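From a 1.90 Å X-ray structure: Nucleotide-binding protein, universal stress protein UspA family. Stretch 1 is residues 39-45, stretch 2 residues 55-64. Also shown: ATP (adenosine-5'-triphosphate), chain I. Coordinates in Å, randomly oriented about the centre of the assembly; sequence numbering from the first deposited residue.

Stretch 1, residues 39-45: LYVVDDS
Stretch 2 (55-64) VLSELLDAEA

A β-strand and an α-helix from the same chain pack here nearly antiparallel. The strand, already under way at Leu39, with phi rising from -126° there to -73° at Asp43 and psi between 113° and 126°, runs to about Asp43 and leads into a loop at Asp44 (-106/20) and Ser45 (-90/-3). The helix spans all of 55-64, with phi/psi near -60/-45 and regular i to i+4 bonds such as Leu60 N to Leu56 O (2.8 Å) and Ala64 N to Leu60 O (2.8 Å). The two axes approach to 8.9 Å, and their N-to-C directions make an angle of 163°. The register is marked by Val42 and Ala64, whose CA atoms lie 6.5 Å apart; 326 Å² is buried in all.

Val42 covers the most surface. In a strand alternate side chains face opposite ways, so Tyr40 and Val42 point toward the helix while Val41 points away. A β-branched residue suits this extended backbone and presents two methyls close to the main chain. With chi1 at 179° (t), Val42 CG1 meets Leu60 CD2 at 3.8 Å, and Val42 CG2 meets Ala64 CB at 4.1 Å. Ala64, whose CA-to-CB bond points sideways, places its one methyl against Val42 where the CA atoms lie nearest.

Glu63, with chi1 and chi2 both t and chi3 at 8°, stretches its carboxylate to the strand. A buried charge needs polar partners, and it finds several: Tyr40 OH (chi1 -174°, chi2 -75°) donates a short hydrogen bond to Glu63 OE2 at 2.7 Å, the oxygen lying at the ring edge, near its plane. Two waters extend the network. The first donates to Glu63 OE2 (2.7 Å) and Val41 O (2.7 Å) and accepts from Asp43 N (2.9 Å); the second donates to Glu63 OE1 (2.8 Å) and Asp43 O (2.9 Å). The carboxylate is thus tied to strand backbone groups it does not bond directly.

Leu60, one helical turn before Ala64, is m at chi1 (-57°) and t at chi2 (-171°). Its forked end spans the strand and the following loop: CD2 lies 3.6 Å from Asp43 O, and CD1 lies 3.7 Å from Asp44 CB. The loop is braced by Asp43, whose OD1 accepts from Ser45 OG (2.6 Å) and Ser45 N (2.9 Å).

Val41 leaves its backbone to recognise adenine, as befits a nucleotide-binding protein: Val41 N donates to ATP N1 (3.0 Å), and ATP N6 donates to Val41 O (2.8 Å).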

# COMPACT_ATOMS: atom_id res chain seq x y z
N LEU A 39 -14.80 -14.64 -12.60
CA LEU A 39 -14.74 -15.31 -11.30
C LEU A 39 -15.39 -14.43 -10.24
O LEU A 39 -14.92 -13.32 -10.02
CB LEU A 39 -13.30 -15.59 -10.90
CG LEU A 39 -12.99 -16.02 -9.45
CD1 LEU A 39 -13.66 -17.43 -9.08
CD2 LEU A 39 -11.52 -16.08 -9.27
N TYR A 40 -16.46 -14.90 -9.62
CA TYR A 40 -17.02 -14.24 -8.42
C TYR A 40 -16.66 -15.03 -7.18
O TYR A 40 -16.95 -16.23 -7.09
CB TYR A 40 -18.55 -14.15 -8.54
CG TYR A 40 -19.25 -13.36 -7.45
CD1 TYR A 40 -19.41 -13.88 -6.16
CD2 TYR A 40 -19.77 -12.09 -7.70
CE1 TYR A 40 -20.02 -13.13 -5.16
CE2 TYR A 40 -20.44 -11.35 -6.71
CZ TYR A 40 -20.55 -11.85 -5.47
OH TYR A 40 -21.20 -11.09 -4.54
N VAL A 41 -16.04 -14.37 -6.20
CA VAL A 41 -15.75 -15.04 -4.94
C VAL A 41 -16.73 -14.67 -3.84
O VAL A 41 -16.85 -13.50 -3.46
CB VAL A 41 -14.31 -14.78 -4.47
CG1 VAL A 41 -13.97 -15.73 -3.26
CG2 VAL A 41 -13.32 -15.04 -5.60
N VAL A 42 -17.41 -15.69 -3.31
CA VAL A 42 -18.31 -15.52 -2.16
C VAL A 42 -17.46 -15.50 -0.88
O VAL A 42 -16.87 -16.52 -0.48
CB VAL A 42 -19.35 -16.66 -2.07
CG1 VAL A 42 -20.25 -16.48 -0.88
CG2 VAL A 42 -20.16 -16.82 -3.34
N ASP A 43 -17.41 -14.36 -0.21
CA ASP A 43 -16.56 -14.25 0.97
C ASP A 43 -17.18 -15.02 2.11
O ASP A 43 -18.23 -14.64 2.62
CB ASP A 43 -16.39 -12.78 1.37
CG ASP A 43 -15.35 -12.58 2.46
OD1 ASP A 43 -15.04 -13.49 3.25
OD2 ASP A 43 -14.82 -11.47 2.50
N ASP A 44 -16.51 -16.08 2.53
CA ASP A 44 -16.99 -16.96 3.56
C ASP A 44 -16.26 -16.79 4.90
O ASP A 44 -16.30 -17.69 5.73
CB ASP A 44 -16.92 -18.43 3.09
CG ASP A 44 -15.51 -18.94 2.90
OD1 ASP A 44 -14.52 -18.20 3.12
OD2 ASP A 44 -15.40 -20.13 2.52
N SER A 45 -15.60 -15.64 5.10
CA SER A 45 -14.69 -15.44 6.26
C SER A 45 -15.37 -14.87 7.51
O SER A 45 -14.73 -14.74 8.56
CB SER A 45 -13.49 -14.58 5.85
OG SER A 45 -13.86 -13.24 5.54
N VAL A 55 -27.23 -20.47 9.26
CA VAL A 55 -27.54 -19.06 9.07
C VAL A 55 -26.58 -18.51 8.00
O VAL A 55 -27.02 -18.03 6.98
CB VAL A 55 -27.42 -18.26 10.39
CG1 VAL A 55 -27.58 -16.76 10.15
CG2 VAL A 55 -28.41 -18.78 11.44
N LEU A 56 -25.26 -18.66 8.21
CA LEU A 56 -24.24 -18.23 7.21
C LEU A 56 -24.48 -18.85 5.84
O LEU A 56 -24.48 -18.15 4.81
CB LEU A 56 -22.84 -18.61 7.67
CG LEU A 56 -21.67 -18.06 6.84
CD1 LEU A 56 -21.79 -16.57 6.67
CD2 LEU A 56 -20.32 -18.41 7.48
N SER A 57 -24.71 -20.16 5.80
CA SER A 57 -24.88 -20.83 4.50
C SER A 57 -26.09 -20.28 3.72
O SER A 57 -26.06 -20.17 2.50
CB SER A 57 -24.98 -22.36 4.69
OG SER A 57 -23.65 -22.88 4.77
N GLU A 58 -27.14 -19.93 4.44
CA GLU A 58 -28.34 -19.33 3.81
C GLU A 58 -27.97 -17.99 3.18
O GLU A 58 -28.40 -17.66 2.08
CB GLU A 58 -29.44 -19.14 4.85
CG GLU A 58 -30.84 -19.19 4.27
CD GLU A 58 -31.93 -18.83 5.27
OE1 GLU A 58 -32.93 -18.23 4.84
OE2 GLU A 58 -31.78 -19.11 6.48
N LEU A 59 -27.15 -17.22 3.89
CA LEU A 59 -26.68 -15.91 3.39
C LEU A 59 -25.80 -16.08 2.14
O LEU A 59 -26.01 -15.43 1.10
CB LEU A 59 -25.94 -15.17 4.54
CG LEU A 59 -25.62 -13.68 4.39
CD1 LEU A 59 -26.93 -12.88 4.48
CD2 LEU A 59 -24.57 -13.18 5.46
N LEU A 60 -24.80 -16.96 2.25
CA LEU A 60 -23.87 -17.21 1.16
C LEU A 60 -24.56 -17.87 -0.06
O LEU A 60 -24.32 -17.50 -1.20
CB LEU A 60 -22.67 -18.04 1.65
CG LEU A 60 -21.89 -17.40 2.84
CD1 LEU A 60 -20.59 -18.12 3.14
CD2 LEU A 60 -21.57 -15.91 2.60
N ASP A 61 -25.42 -18.85 0.17
CA ASP A 61 -26.14 -19.41 -0.96
C ASP A 61 -26.97 -18.39 -1.72
O ASP A 61 -27.08 -18.50 -2.94
CB ASP A 61 -27.00 -20.58 -0.53
CG ASP A 61 -26.17 -21.76 -0.06
OD1 ASP A 61 -24.92 -21.76 -0.26
OD2 ASP A 61 -26.74 -22.68 0.54
N ALA A 62 -27.56 -17.40 -1.03
CA ALA A 62 -28.33 -16.37 -1.72
C ALA A 62 -27.37 -15.49 -2.51
O ALA A 62 -27.63 -15.13 -3.65
CB ALA A 62 -29.18 -15.51 -0.74
N GLU A 63 -26.25 -15.13 -1.90
CA GLU A 63 -25.28 -14.29 -2.62
C GLU A 63 -24.79 -15.02 -3.88
O GLU A 63 -24.71 -14.42 -4.97
CB GLU A 63 -24.10 -13.94 -1.72
CG GLU A 63 -22.99 -13.20 -2.46
CD GLU A 63 -21.86 -12.73 -1.52
OE1 GLU A 63 -21.86 -13.10 -0.32
OE2 GLU A 63 -20.96 -12.02 -2.01
N ALA A 64 -24.44 -16.28 -3.71
CA ALA A 64 -24.02 -17.18 -4.80
C ALA A 64 -25.07 -17.26 -5.92
O ALA A 64 -24.74 -17.21 -7.09
CB ALA A 64 -23.72 -18.60 -4.24
PG ATP I . -12.26 -2.54 -0.05
O1G ATP I . -12.78 -3.96 -0.12
O2G ATP I . -12.93 -1.74 1.03
O3G ATP I . -10.75 -2.39 0.06
PB ATP I . -13.77 -2.03 -2.51
O1B ATP I . -14.33 -0.71 -2.97
O2B ATP I . -14.73 -3.10 -2.10
O3B ATP I . -12.70 -1.71 -1.36
PA ATP I . -12.20 -3.96 -4.00
O1A ATP I . -12.75 -5.03 -3.11
O2A ATP I . -10.73 -3.86 -4.04
O3A ATP I . -12.80 -2.52 -3.71
O5' ATP I . -12.77 -4.31 -5.50
C5' ATP I . -11.99 -3.94 -6.64
C4' ATP I . -12.17 -4.97 -7.76
O4' ATP I . -11.76 -6.21 -7.18
C3' ATP I . -13.61 -5.19 -8.18
O3' ATP I . -14.05 -4.25 -9.15
C2' ATP I . -13.52 -6.62 -8.66
O2' ATP I . -12.94 -6.59 -9.96
C1' ATP I . -12.56 -7.27 -7.67
N9 ATP I . -13.26 -7.95 -6.59
C8 ATP I . -13.59 -7.43 -5.36
N7 ATP I . -14.27 -8.34 -4.62
C5 ATP I . -14.36 -9.44 -5.38
C6 ATP I . -14.97 -10.76 -5.22
N6 ATP I . -15.59 -11.03 -4.05
N1 ATP I . -14.86 -11.66 -6.25
C2 ATP I . -14.23 -11.33 -7.38
N3 ATP I . -13.68 -10.13 -7.63
C4 ATP I . -13.71 -9.18 -6.67
O HOH W 1 -18.31 -12.01 -1.68
O HOH W 2 -20.06 -12.58 1.77